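Local coordinates for protein Isomerase/lactonizing enzyme (Agrobacterium fabrum str. C58, PDB 2NQL) that is a member of the enolase superfamily and binds a sodium ion through two glutamates in its TIM-barrel-type domain, at residues F238-V243 with I285-M290; E266-H271 with R275-R280; H340-S345 with G363-P368; S345-N350 with G356-R361. All coordinates share one frame; numbering follows the deposited sequence. Where two conformers were deposited one is given.

Contact 1 (F238-V243 with I285-M290); sequences FAEAPV and IVQPEM. With NA (sodium ion), chain G.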
# COMPACT_ATOMS: atom_id res chain seq x y z
N PHE A 238 -26.47 -1.02 10.26
CA PHE A 238 -25.12 -1.49 10.54
C PHE A 238 -24.27 -0.37 11.14
O PHE A 238 -24.62 0.82 11.01
CB PHE A 238 -24.47 -2.15 9.32
CG PHE A 238 -24.37 -1.25 8.09
CD1 PHE A 238 -23.34 -0.31 7.98
CD2 PHE A 238 -25.27 -1.37 7.05
CE1 PHE A 238 -23.21 0.51 6.83
CE2 PHE A 238 -25.17 -0.56 5.90
CZ PHE A 238 -24.14 0.40 5.80
N ALA A 239 -23.17 -0.76 11.78
CA ALA A 239 -22.16 0.19 12.24
C ALA A 239 -20.94 -0.03 11.35
O ALA A 239 -20.39 -1.12 11.31
CB ALA A 239 -21.81 -0.06 13.72
N GLU A 240 -20.57 1.01 10.61
CA GLU A 240 -19.50 0.89 9.62
C GLU A 240 -18.20 1.48 10.19
O GLU A 240 -18.24 2.52 10.86
CB GLU A 240 -19.92 1.58 8.32
CG GLU A 240 -18.77 2.00 7.42
CD GLU A 240 -19.23 2.77 6.20
OE1 GLU A 240 -20.42 2.70 5.85
OE2 GLU A 240 -18.38 3.40 5.53
N ALA A 241 -17.07 0.82 9.92
CA ALA A 241 -15.72 1.35 10.24
C ALA A 241 -15.62 1.83 11.71
O ALA A 241 -15.37 3.02 11.98
CB ALA A 241 -15.32 2.49 9.26
N PRO A 242 -15.87 0.91 12.66
CA PRO A 242 -15.87 1.31 14.07
C PRO A 242 -14.50 1.74 14.62
O PRO A 242 -14.42 2.56 15.54
CB PRO A 242 -16.35 0.05 14.78
CG PRO A 242 -15.98 -1.06 13.89
CD PRO A 242 -16.16 -0.53 12.50
N VAL A 243 -13.43 1.17 14.07
CA VAL A 243 -12.06 1.44 14.54
C VAL A 243 -11.12 1.67 13.35
O VAL A 243 -11.54 1.51 12.21
CB VAL A 243 -11.50 0.31 15.46
CG1 VAL A 243 -12.29 0.24 16.74
CG2 VAL A 243 -11.53 -1.01 14.75
N ILE A 285 -21.03 -7.36 6.86
CA ILE A 285 -21.15 -6.73 5.55
C ILE A 285 -19.76 -6.32 5.09
O ILE A 285 -19.01 -5.73 5.87
CB ILE A 285 -22.05 -5.47 5.61
CG1 ILE A 285 -23.51 -5.85 5.94
CG2 ILE A 285 -22.03 -4.67 4.28
CD1 ILE A 285 -24.21 -4.78 6.73
N VAL A 286 -19.43 -6.63 3.84
CA VAL A 286 -18.30 -5.97 3.18
C VAL A 286 -18.70 -4.91 2.17
O VAL A 286 -19.72 -5.03 1.47
CB VAL A 286 -17.26 -6.95 2.60
CG1 VAL A 286 -16.63 -7.78 3.73
CG2 VAL A 286 -17.85 -7.84 1.52
N GLN A 287 -17.87 -3.87 2.10
CA GLN A 287 -18.21 -2.63 1.40
C GLN A 287 -17.14 -2.23 0.40
O GLN A 287 -16.56 -1.13 0.54
CB GLN A 287 -18.41 -1.48 2.41
CG GLN A 287 -19.51 -1.75 3.45
CD GLN A 287 -19.53 -0.71 4.53
OE1 GLN A 287 -18.55 -0.54 5.25
NE2 GLN A 287 -20.63 0.02 4.64
N PRO A 288 -16.89 -3.09 -0.62
CA PRO A 288 -15.78 -2.80 -1.52
C PRO A 288 -15.99 -1.49 -2.30
O PRO A 288 -17.12 -1.13 -2.63
CB PRO A 288 -15.78 -4.00 -2.48
CG PRO A 288 -17.17 -4.56 -2.42
CD PRO A 288 -17.57 -4.35 -1.00
N GLU A 289 -14.89 -0.80 -2.55
CA GLU A 289 -14.86 0.36 -3.40
C GLU A 289 -14.16 0.05 -4.71
O GLU A 289 -12.93 -0.16 -4.76
CB GLU A 289 -14.20 1.53 -2.66
CG GLU A 289 -13.94 2.80 -3.54
CD GLU A 289 -15.14 3.20 -4.40
OE1 GLU A 289 -16.20 3.55 -3.82
OE2 GLU A 289 -15.04 3.17 -5.65
N MET A 290 -14.94 0.03 -5.79
CA MET A 290 -14.44 -0.39 -7.10
C MET A 290 -13.25 0.47 -7.57
O MET A 290 -12.33 -0.04 -8.22
CB MET A 290 -15.57 -0.30 -8.13
CG MET A 290 -15.14 -0.57 -9.56
SD MET A 290 -14.38 -2.20 -9.84
CE MET A 290 -15.80 -3.28 -9.66
NA NA G . -17.88 2.67 3.45
O HOH W 1 -16.28 0.54 4.63
O HOH W 2 -19.83 2.40 2.12

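Contact 2 (E266-H271 with R275-R280); sequences EEWRTH and RARIER. With NA (sodium ion), chain G.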
# COMPACT_ATOMS: atom_id res chain seq x y z
N GLU A 266 -14.20 -0.56 2.57
CA GLU A 266 -14.06 0.44 1.50
C GLU A 266 -12.60 0.74 1.19
O GLU A 266 -12.24 1.02 0.04
CB GLU A 266 -14.81 1.73 1.83
CG GLU A 266 -14.13 2.59 2.90
CD GLU A 266 -14.86 3.87 3.13
OE1 GLU A 266 -16.03 3.76 3.56
OE2 GLU A 266 -14.30 4.95 2.88
N GLU A 267 -11.74 0.62 2.21
CA GLU A 267 -10.34 1.02 2.05
C GLU A 267 -9.43 -0.20 1.80
O GLU A 267 -8.22 -0.06 1.69
CB GLU A 267 -9.90 1.79 3.29
CG GLU A 267 -9.69 0.92 4.53
CD GLU A 267 -10.92 0.75 5.42
OE1 GLU A 267 -12.04 0.61 4.89
OE2 GLU A 267 -10.79 0.75 6.66
N TRP A 268 -10.03 -1.38 1.67
CA TRP A 268 -9.29 -2.57 1.22
C TRP A 268 -8.86 -2.45 -0.23
O TRP A 268 -9.31 -1.54 -0.94
CB TRP A 268 -10.13 -3.83 1.39
CG TRP A 268 -10.46 -4.16 2.80
CD1 TRP A 268 -9.90 -3.64 3.93
CD2 TRP A 268 -11.42 -5.11 3.22
NE1 TRP A 268 -10.48 -4.21 5.04
CE2 TRP A 268 -11.42 -5.12 4.63
CE3 TRP A 268 -12.32 -5.95 2.54
CZ2 TRP A 268 -12.27 -5.94 5.38
CZ3 TRP A 268 -13.18 -6.76 3.29
CH2 TRP A 268 -13.13 -6.76 4.69
N ARG A 269 -8.00 -3.37 -0.68
CA ARG A 269 -7.67 -3.43 -2.10
C ARG A 269 -7.94 -4.81 -2.73
O ARG A 269 -8.29 -4.88 -3.89
CB ARG A 269 -6.20 -3.01 -2.33
CG ARG A 269 -5.85 -1.56 -1.91
CD ARG A 269 -6.61 -0.53 -2.74
NE ARG A 269 -6.08 0.83 -2.56
CZ ARG A 269 -6.44 1.65 -1.58
NH1 ARG A 269 -7.36 1.29 -0.67
NH2 ARG A 269 -5.89 2.84 -1.50
N THR A 270 -7.73 -5.90 -1.98
CA THR A 270 -7.85 -7.24 -2.57
C THR A 270 -8.51 -8.19 -1.56
O THR A 270 -8.67 -7.86 -0.38
CB THR A 270 -6.46 -7.85 -2.91
OG1 THR A 270 -5.80 -8.14 -1.69
CG2 THR A 270 -5.61 -6.87 -3.80
N HIS A 271 -8.85 -9.39 -2.01
CA HIS A 271 -9.40 -10.41 -1.13
C HIS A 271 -8.43 -10.76 0.01
O HIS A 271 -8.87 -11.20 1.08
CB HIS A 271 -9.75 -11.66 -1.94
CG HIS A 271 -8.55 -12.35 -2.50
ND1 HIS A 271 -7.93 -13.40 -1.85
CD2 HIS A 271 -7.83 -12.12 -3.62
CE1 HIS A 271 -6.90 -13.81 -2.57
NE2 HIS A 271 -6.81 -13.05 -3.65
N ARG A 275 -9.47 -11.46 3.81
CA ARG A 275 -9.03 -12.66 4.56
C ARG A 275 -8.45 -12.36 5.92
O ARG A 275 -8.78 -13.04 6.89
CB ARG A 275 -8.03 -13.48 3.74
CG ARG A 275 -8.58 -14.06 2.47
CD ARG A 275 -7.60 -14.97 1.74
NE ARG A 275 -8.13 -15.31 0.41
CZ ARG A 275 -9.05 -16.25 0.17
NH1 ARG A 275 -9.55 -16.99 1.15
NH2 ARG A 275 -9.46 -16.45 -1.08
N ALA A 276 -7.61 -11.33 6.01
CA ALA A 276 -7.04 -10.90 7.29
C ALA A 276 -8.08 -10.50 8.34
O ALA A 276 -7.85 -10.70 9.53
CB ALA A 276 -6.03 -9.77 7.06
N ARG A 277 -9.22 -9.97 7.90
CA ARG A 277 -10.27 -9.57 8.85
C ARG A 277 -11.25 -10.69 9.18
O ARG A 277 -11.60 -10.88 10.34
CB ARG A 277 -11.03 -8.31 8.40
CG ARG A 277 -10.33 -7.02 8.75
CD ARG A 277 -9.42 -6.61 7.62
NE ARG A 277 -8.56 -5.47 7.92
CZ ARG A 277 -7.46 -5.19 7.23
NH1 ARG A 277 -7.09 -5.97 6.22
NH2 ARG A 277 -6.74 -4.12 7.56
N ILE A 278 -11.70 -11.43 8.17
CA ILE A 278 -12.77 -12.39 8.41
C ILE A 278 -12.27 -13.65 9.11
O ILE A 278 -13.05 -14.34 9.78
CB ILE A 278 -13.60 -12.69 7.14
CG1 ILE A 278 -12.80 -13.53 6.13
CG2 ILE A 278 -14.14 -11.36 6.52
CD1 ILE A 278 -13.62 -14.10 5.00
N GLU A 279 -10.97 -13.92 9.00
CA GLU A 279 -10.32 -15.01 9.75
C GLU A 279 -10.28 -14.77 11.27
O GLU A 279 -10.14 -15.72 12.04
CB GLU A 279 -8.93 -15.34 9.16
CG GLU A 279 -9.01 -16.09 7.79
CD GLU A 279 -7.72 -16.04 6.93
OE1 GLU A 279 -6.70 -15.43 7.34
OE2 GLU A 279 -7.74 -16.62 5.82
N ARG A 280 -10.45 -13.51 11.68
CA ARG A 280 -10.43 -13.11 13.09
C ARG A 280 -11.71 -12.46 13.63
O ARG A 280 -12.00 -12.59 14.82
CB ARG A 280 -9.25 -12.17 13.34
CG ARG A 280 -7.88 -12.83 13.29
CD ARG A 280 -6.77 -11.80 13.48
NE ARG A 280 -6.79 -11.21 14.82
CZ ARG A 280 -5.85 -10.40 15.31
NH1 ARG A 280 -4.79 -10.08 14.57
NH2 ARG A 280 -5.97 -9.91 16.54
NA NA G . -17.88 2.67 3.45
O HOH W 1 -16.28 0.54 4.63
O HOH W 2 -19.83 2.40 2.12

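Contact 3 (H340-S345 with G363-P368); sequences HEFQHS and GRYHLP. With SO4 (sulfate ion), chain C.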
# COMPACT_ATOMS: atom_id res chain seq x y z
N HIS A 340 -26.36 -1.11 -2.67
CA HIS A 340 -25.19 -0.31 -3.10
C HIS A 340 -25.33 1.13 -2.61
O HIS A 340 -26.42 1.73 -2.64
CB HIS A 340 -25.08 -0.40 -4.63
CG HIS A 340 -23.73 -0.06 -5.20
ND1 HIS A 340 -23.16 1.19 -5.09
CD2 HIS A 340 -22.87 -0.81 -5.94
CE1 HIS A 340 -22.00 1.20 -5.74
NE2 HIS A 340 -21.80 -0.01 -6.25
N GLU A 341 -24.22 1.69 -2.13
CA GLU A 341 -24.20 3.11 -1.77
C GLU A 341 -24.54 4.01 -2.97
O GLU A 341 -24.11 3.74 -4.10
CB GLU A 341 -22.87 3.48 -1.14
CG GLU A 341 -22.86 4.85 -0.47
CD GLU A 341 -21.60 5.10 0.34
OE1 GLU A 341 -20.65 4.33 0.21
OE2 GLU A 341 -21.56 6.07 1.10
N PHE A 342 -25.35 5.03 -2.69
CA PHE A 342 -25.72 6.04 -3.67
C PHE A 342 -25.40 7.44 -3.13
O PHE A 342 -25.98 7.91 -2.14
CB PHE A 342 -27.21 5.88 -4.05
CG PHE A 342 -27.75 6.98 -4.94
CD1 PHE A 342 -27.21 7.25 -6.21
CD2 PHE A 342 -28.86 7.73 -4.53
CE1 PHE A 342 -27.75 8.24 -7.04
CE2 PHE A 342 -29.41 8.73 -5.38
CZ PHE A 342 -28.85 8.99 -6.61
N GLN A 343 -24.45 8.10 -3.78
CA GLN A 343 -24.06 9.46 -3.46
C GLN A 343 -24.79 10.40 -4.40
O GLN A 343 -24.24 10.77 -5.44
CB GLN A 343 -22.55 9.63 -3.64
CG GLN A 343 -21.71 8.82 -2.67
CD GLN A 343 -21.29 9.62 -1.47
OE1 GLN A 343 -21.80 9.42 -0.37
NE2 GLN A 343 -20.36 10.54 -1.68
N HIS A 344 -26.02 10.75 -4.05
CA HIS A 344 -26.88 11.54 -4.90
C HIS A 344 -26.23 12.83 -5.41
O HIS A 344 -26.35 13.17 -6.58
CB HIS A 344 -28.20 11.82 -4.17
CG HIS A 344 -28.02 12.45 -2.82
ND1 HIS A 344 -28.10 13.81 -2.62
CD2 HIS A 344 -27.72 11.91 -1.61
CE1 HIS A 344 -27.90 14.08 -1.34
NE2 HIS A 344 -27.66 12.94 -0.70
N SER A 345 -25.48 13.50 -4.52
CA SER A 345 -24.88 14.79 -4.77
C SER A 345 -23.74 14.71 -5.78
O SER A 345 -23.37 15.72 -6.36
CB SER A 345 -24.26 15.29 -3.47
OG SER A 345 -25.23 15.41 -2.45
N GLY A 363 -35.02 4.48 -5.18
CA GLY A 363 -34.32 3.53 -4.36
C GLY A 363 -33.60 2.41 -5.08
O GLY A 363 -33.22 1.42 -4.42
N ARG A 364 -33.41 2.51 -6.40
CA ARG A 364 -32.73 1.43 -7.16
C ARG A 364 -31.78 1.97 -8.24
O ARG A 364 -32.13 2.87 -9.00
CB ARG A 364 -33.70 0.46 -7.84
CG ARG A 364 -34.67 -0.27 -6.92
CD ARG A 364 -35.61 -1.16 -7.70
NE ARG A 364 -34.99 -2.35 -8.26
CZ ARG A 364 -34.62 -3.43 -7.57
NH1 ARG A 364 -34.79 -3.51 -6.25
NH2 ARG A 364 -34.07 -4.45 -8.22
N TYR A 365 -30.60 1.36 -8.34
CA TYR A 365 -29.73 1.56 -9.50
C TYR A 365 -30.31 0.81 -10.68
O TYR A 365 -30.79 -0.32 -10.53
CB TYR A 365 -28.34 0.99 -9.23
CG TYR A 365 -27.44 1.93 -8.49
CD1 TYR A 365 -26.86 3.03 -9.15
CD2 TYR A 365 -27.12 1.72 -7.15
CE1 TYR A 365 -25.98 3.89 -8.50
CE2 TYR A 365 -26.23 2.56 -6.49
CZ TYR A 365 -25.67 3.65 -7.18
OH TYR A 365 -24.80 4.50 -6.55
N HIS A 366 -30.24 1.45 -11.83
CA HIS A 366 -30.51 0.84 -13.14
C HIS A 366 -29.25 0.81 -14.00
O HIS A 366 -28.67 1.86 -14.34
CB HIS A 366 -31.59 1.64 -13.86
CG HIS A 366 -32.91 1.61 -13.16
ND1 HIS A 366 -33.94 0.80 -13.58
CD2 HIS A 366 -33.34 2.23 -12.04
CE1 HIS A 366 -34.97 0.96 -12.76
NE2 HIS A 366 -34.63 1.82 -11.81
N LEU A 367 -28.85 -0.40 -14.37
CA LEU A 367 -27.54 -0.59 -15.01
C LEU A 367 -27.58 -0.18 -16.47
O LEU A 367 -28.63 -0.27 -17.11
CB LEU A 367 -27.12 -2.07 -14.90
CG LEU A 367 -26.37 -2.33 -13.58
CD1 LEU A 367 -27.23 -2.29 -12.31
CD2 LEU A 367 -25.60 -3.58 -13.66
N PRO A 368 -26.42 0.23 -17.04
CA PRO A 368 -26.39 0.60 -18.45
C PRO A 368 -26.55 -0.64 -19.32
O PRO A 368 -26.39 -1.77 -18.82
CB PRO A 368 -25.00 1.23 -18.61
CG PRO A 368 -24.19 0.59 -17.59
CD PRO A 368 -25.08 0.34 -16.42
S SO4 C . -33.61 -6.86 -5.28
O1 SO4 C . -32.60 -7.37 -4.34
O2 SO4 C . -34.44 -5.86 -4.61
O3 SO4 C . -32.93 -6.24 -6.42
O4 SO4 C . -34.45 -7.95 -5.78
O HOH W 3 -23.41 7.15 -6.36

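Contact 4 (S345-N350 with G356-R361); sequences SIFEPN and GDMDCR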
# COMPACT_ATOMS: atom_id res chain seq x y z
N SER A 345 -25.48 13.50 -4.52
CA SER A 345 -24.88 14.79 -4.77
C SER A 345 -23.74 14.71 -5.78
O SER A 345 -23.37 15.72 -6.36
CB SER A 345 -24.26 15.29 -3.47
OG SER A 345 -25.23 15.41 -2.45
N ILE A 346 -23.17 13.52 -5.94
CA ILE A 346 -22.08 13.30 -6.89
C ILE A 346 -22.66 12.79 -8.22
O ILE A 346 -22.31 13.27 -9.30
CB ILE A 346 -21.05 12.25 -6.33
CG1 ILE A 346 -20.45 12.71 -4.99
CG2 ILE A 346 -19.94 11.96 -7.36
CD1 ILE A 346 -19.69 14.05 -5.04
N PHE A 347 -23.55 11.80 -8.10
CA PHE A 347 -24.14 11.11 -9.24
C PHE A 347 -24.92 12.05 -10.15
O PHE A 347 -24.74 12.03 -11.36
CB PHE A 347 -25.04 9.98 -8.73
CG PHE A 347 -25.57 9.06 -9.81
CD1 PHE A 347 -24.92 7.86 -10.10
CD2 PHE A 347 -26.73 9.39 -10.54
CE1 PHE A 347 -25.40 7.00 -11.10
CE2 PHE A 347 -27.21 8.54 -11.55
CZ PHE A 347 -26.56 7.34 -11.82
N GLU A 348 -25.80 12.86 -9.56
CA GLU A 348 -26.66 13.76 -10.35
C GLU A 348 -25.91 14.71 -11.29
O GLU A 348 -26.11 14.64 -12.51
CB GLU A 348 -27.78 14.40 -9.49
CG GLU A 348 -28.75 13.34 -8.95
CD GLU A 348 -29.82 13.89 -7.99
OE1 GLU A 348 -29.54 14.79 -7.16
OE2 GLU A 348 -30.96 13.38 -8.07
N PRO A 349 -24.97 15.54 -10.75
CA PRO A 349 -24.16 16.40 -11.63
C PRO A 349 -23.30 15.71 -12.68
O PRO A 349 -23.07 16.31 -13.74
CB PRO A 349 -23.25 17.16 -10.66
CG PRO A 349 -23.85 17.05 -9.36
CD PRO A 349 -24.62 15.76 -9.34
N ASN A 350 -22.83 14.49 -12.44
CA ASN A 350 -21.99 13.83 -13.42
C ASN A 350 -22.70 13.04 -14.56
O ASN A 350 -22.05 12.44 -15.40
CB ASN A 350 -20.84 13.07 -12.72
CG ASN A 350 -20.04 13.97 -11.73
OD1 ASN A 350 -20.25 15.19 -11.63
ND2 ASN A 350 -19.15 13.35 -10.98
N GLY A 356 -24.19 6.99 -21.93
CA GLY A 356 -24.62 5.69 -21.38
C GLY A 356 -25.71 5.79 -20.33
O GLY A 356 -25.66 6.64 -19.46
N ASP A 357 -26.67 4.88 -20.41
CA ASP A 357 -27.83 4.86 -19.52
C ASP A 357 -27.60 4.22 -18.14
O ASP A 357 -28.22 3.21 -17.78
CB ASP A 357 -29.03 4.21 -20.25
CG ASP A 357 -28.79 2.71 -20.59
OD1 ASP A 357 -27.67 2.32 -21.01
OD2 ASP A 357 -29.75 1.92 -20.44
N MET A 358 -26.75 4.82 -17.32
CA MET A 358 -26.66 4.43 -15.93
C MET A 358 -27.58 5.35 -15.12
O MET A 358 -27.47 6.58 -15.23
CB MET A 358 -25.20 4.59 -15.44
CG MET A 358 -25.03 4.29 -13.97
SD MET A 358 -23.30 4.15 -13.43
CE MET A 358 -22.64 5.76 -13.86
N ASP A 359 -28.49 4.79 -14.31
CA ASP A 359 -29.40 5.64 -13.54
C ASP A 359 -29.57 5.14 -12.11
O ASP A 359 -29.26 3.99 -11.80
CB ASP A 359 -30.77 5.80 -14.25
CG ASP A 359 -31.54 7.05 -13.80
OD1 ASP A 359 -30.95 7.96 -13.14
OD2 ASP A 359 -32.74 7.13 -14.12
N CYS A 360 -30.07 6.02 -11.25
CA CYS A 360 -30.56 5.61 -9.95
C CYS A 360 -31.83 6.40 -9.65
O CYS A 360 -31.80 7.63 -9.70
CB CYS A 360 -29.50 5.90 -8.90
SG CYS A 360 -29.89 5.24 -7.26
N ARG A 361 -32.94 5.69 -9.42
CA ARG A 361 -34.20 6.34 -9.07
C ARG A 361 -35.08 5.41 -8.23
O ARG A 361 -34.97 4.19 -8.32
CB ARG A 361 -34.92 6.87 -10.32
CG ARG A 361 -35.22 5.84 -11.36
CD ARG A 361 -35.73 6.45 -12.71
NE ARG A 361 -36.25 5.33 -13.49
CZ ARG A 361 -35.59 4.64 -14.43
NH1 ARG A 361 -34.35 4.97 -14.80
NH2 ARG A 361 -36.20 3.63 -15.03

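Contact 1 (F238-V243 with I285-M290)
Phe238 and Glu240 meet Ile285 and Gln287 inside the TIM-barrel-type domain of this enolase-superfamily protein, and the contact illustrates how side chains can join barrel strands that are not neighbours. Strand 262-264 runs between strands 239-240 and 285-286, parallel to both, and Ala263 on it touches Phe238, Ile285 and Gln287. The tightly packed part centres on the Phe238 ring, with Ile285 on it and the Gln287 amide at another point. Ile285 brings its terminal CD1 to 3.6 Å from Phe238 CD2, the two side chains crossing at about a right angle. Farther round the same ring, CE1 of Phe238 lies 3.4 Å from Gln287 NE2, with the ring and amide planes almost perpendicular. Phe238 reaches this place with CG wedged between its own backbone N and carbonyl carbon (chi1 58°).

The other part of the contact is hydrated, built round a sodium ion and two waters. From Gln287 an extended chain carries the amide to Glu240, where NE2 donates to OE1 over 2.9 Å. This bond is bent (150°) and meets the carboxylate from well above its plane. OE1 also forms a salt bridge with Lys184, so two donors grip it, while OE2 is left to bind sodium at 2.3 Å. Glu266 and both waters complete the modelled metal site. The amide of Gln287 thus spans both regions: NE2 holds the glutamate that binds the metal, and OE1 accepts a hydrogen bond of 2.6 Å from water 1, whose oxygen sits 2.9 Å from the sodium ion.

Contact 2 (E266-H271 with R275-R280)
A histidine ring takes a hydrogen bond from an arginine one helical turn later: Arg275 NE donates to His271 ND1 over 3.0 Å. The donor lies almost in the imidazole plane, yet the guanidinium stands nearly perpendicular to the ring (86°), so the two flat groups meet edge to edge without stacking. Beside this bond runs the ordinary helical one, Arg275 N to His271 O at 2.8 Å, making a double link across a single turn. His271 can swing its ring alongside because CG sits between its backbone N and carbonyl carbon (chi1 67°).

A second pairing packs without a hydrogen bond. Arg277, bent at chi2, slides past Trp268 in the opposite direction, its CD 3.7 Å from the indole NE1, which lies over one face of the guanidinium, offset toward its rim, with the planes 40° apart. The charged end of Arg277 is held by the backbone carbonyls of Asp273 and Thr245.

Thr270 N-caps helix 271-278, and the Asp273 side chain accepts the N-H groups of Arg269 and Thr270. The loop thus leads from strand 262-264, past the sodium ligand Glu266, into a helix whose Arg275 packs on helix 295-308 and whose Arg277 packs on helix 248-255.

Contact 3 (H340-S345 with G363-P368)
Strands 340-342 and 364-366 cross at 92° with their axes 8.7 Å apart, and His340 and Tyr365 are the residues whose CA atoms come nearest. Both strands pair with strand 152-158 of the barrel sheet, 340-342 parallel and 364-366 antiparallel. The Tyr365 side chain bridges the two. Its OH donates to the backbone O of Glu341 over 2.7 Å, arriving in the carbonyl plane on a lone pair (C=O...donor angle 134°). The same oxygen accepts from ND1 of His340 at 2.9 Å, a bond lying nearly in the imidazole plane.

His340, Phe342 and Tyr365 form an aromatic cluster. Phe342 turns its edge toward the face of Tyr365 in an offset edge-to-face pair, centroids 5.8 Å apart, while the tyrosine OH in turn lies at the edge of the Phe342 ring. His340 approaches obliquely, ND1 3.6 Å from Tyr365 CE2; its CG, anti to the backbone N (chi1 -160°), directs the imidazole toward the phenol and leaves NE2 to bond Ser327. The carboxylate of Glu341 turns to Ser158 and the backbone N of Ala316.

Chemically, a buried carbonyl is satisfied by two side-chain donors at once. The phenol oxygen is satisfied in both senses, since it donates to Glu341 and accepts from water 3 at 3.0 Å, a water that also takes the N-H of Gln343. With both roles filled, the hydroxyl's rotation is probably fixed.

Contact 4 (S345-N350 with G356-R361)
OD1 of Asp359, 4.1 Å from Phe347 CE2 across the contact, is gripped by two groups: Arg351 NH2 in a salt bridge and, more weakly, the next backbone N, that of Cys360. The other oxygen, OD2, receives Arg361 NH1 over 2.8 Å on its anti side, in a fairly straight hydrogen bond (161°) that is part of a salt bridge. Two arginines therefore share one carboxylate, which should stabilise its negative charge and restrict its rotation. It comes to rest with its plane only 21° from that of the Phe347 ring.

Beside these charges the contact itself is van der Waals packing, and a single ring does most of the work. Phe347 leaves the helix with CG anti to its backbone N (chi1 -172°) and drives the far end of its ring at the backbone of 358-360. CZ lies 3.6 Å from Met358 O and 3.7 Å from Asp359 CA, the latter at the ring edge. Cys360 places CB over one face, at 4.4 Å from CE2. On another side Met358 crosses obliquely, its CG 4.0 Å from CE1, and the bend at chi3 brings the terminal methyl CE back to the same ring atom.

Neighbouring elements pack on the ring and on Met358. Phe347 meets Phe342 of strand 340-342 edge-to-face and touches Leu324, while Met358 packs on Ala325 and Leu328 of the same helix 322-331. Strand 359-361 turns back directly into strand 364-366 as an antiparallel hairpin, so that Phe347 of helix 344-347 also reaches Tyr365 there.

How the contacts relate
Followed from the N terminus, the chain first enters contact 1 at 238-243 and closes that loop at 285-290. Contact 2 is nested inside it, a short closure securing the loop that carries Glu266 onto helix 271-278, and the two share the sodium ion and its two waters. Contact 3 opens later, at 340-345, and closes at 363-368; contact 4 lies within that loop, sharing Ser345 and helix 344-347. The pairs are thus in series and none cross. Contact 1 joins strands 239-240 and 285-286 beside the metal site, whereas contacts 3 and 4, centres about 7 Å apart, tie strand 340-342 and helix 344-347 to the hairpin of strands 359-361 and 364-366.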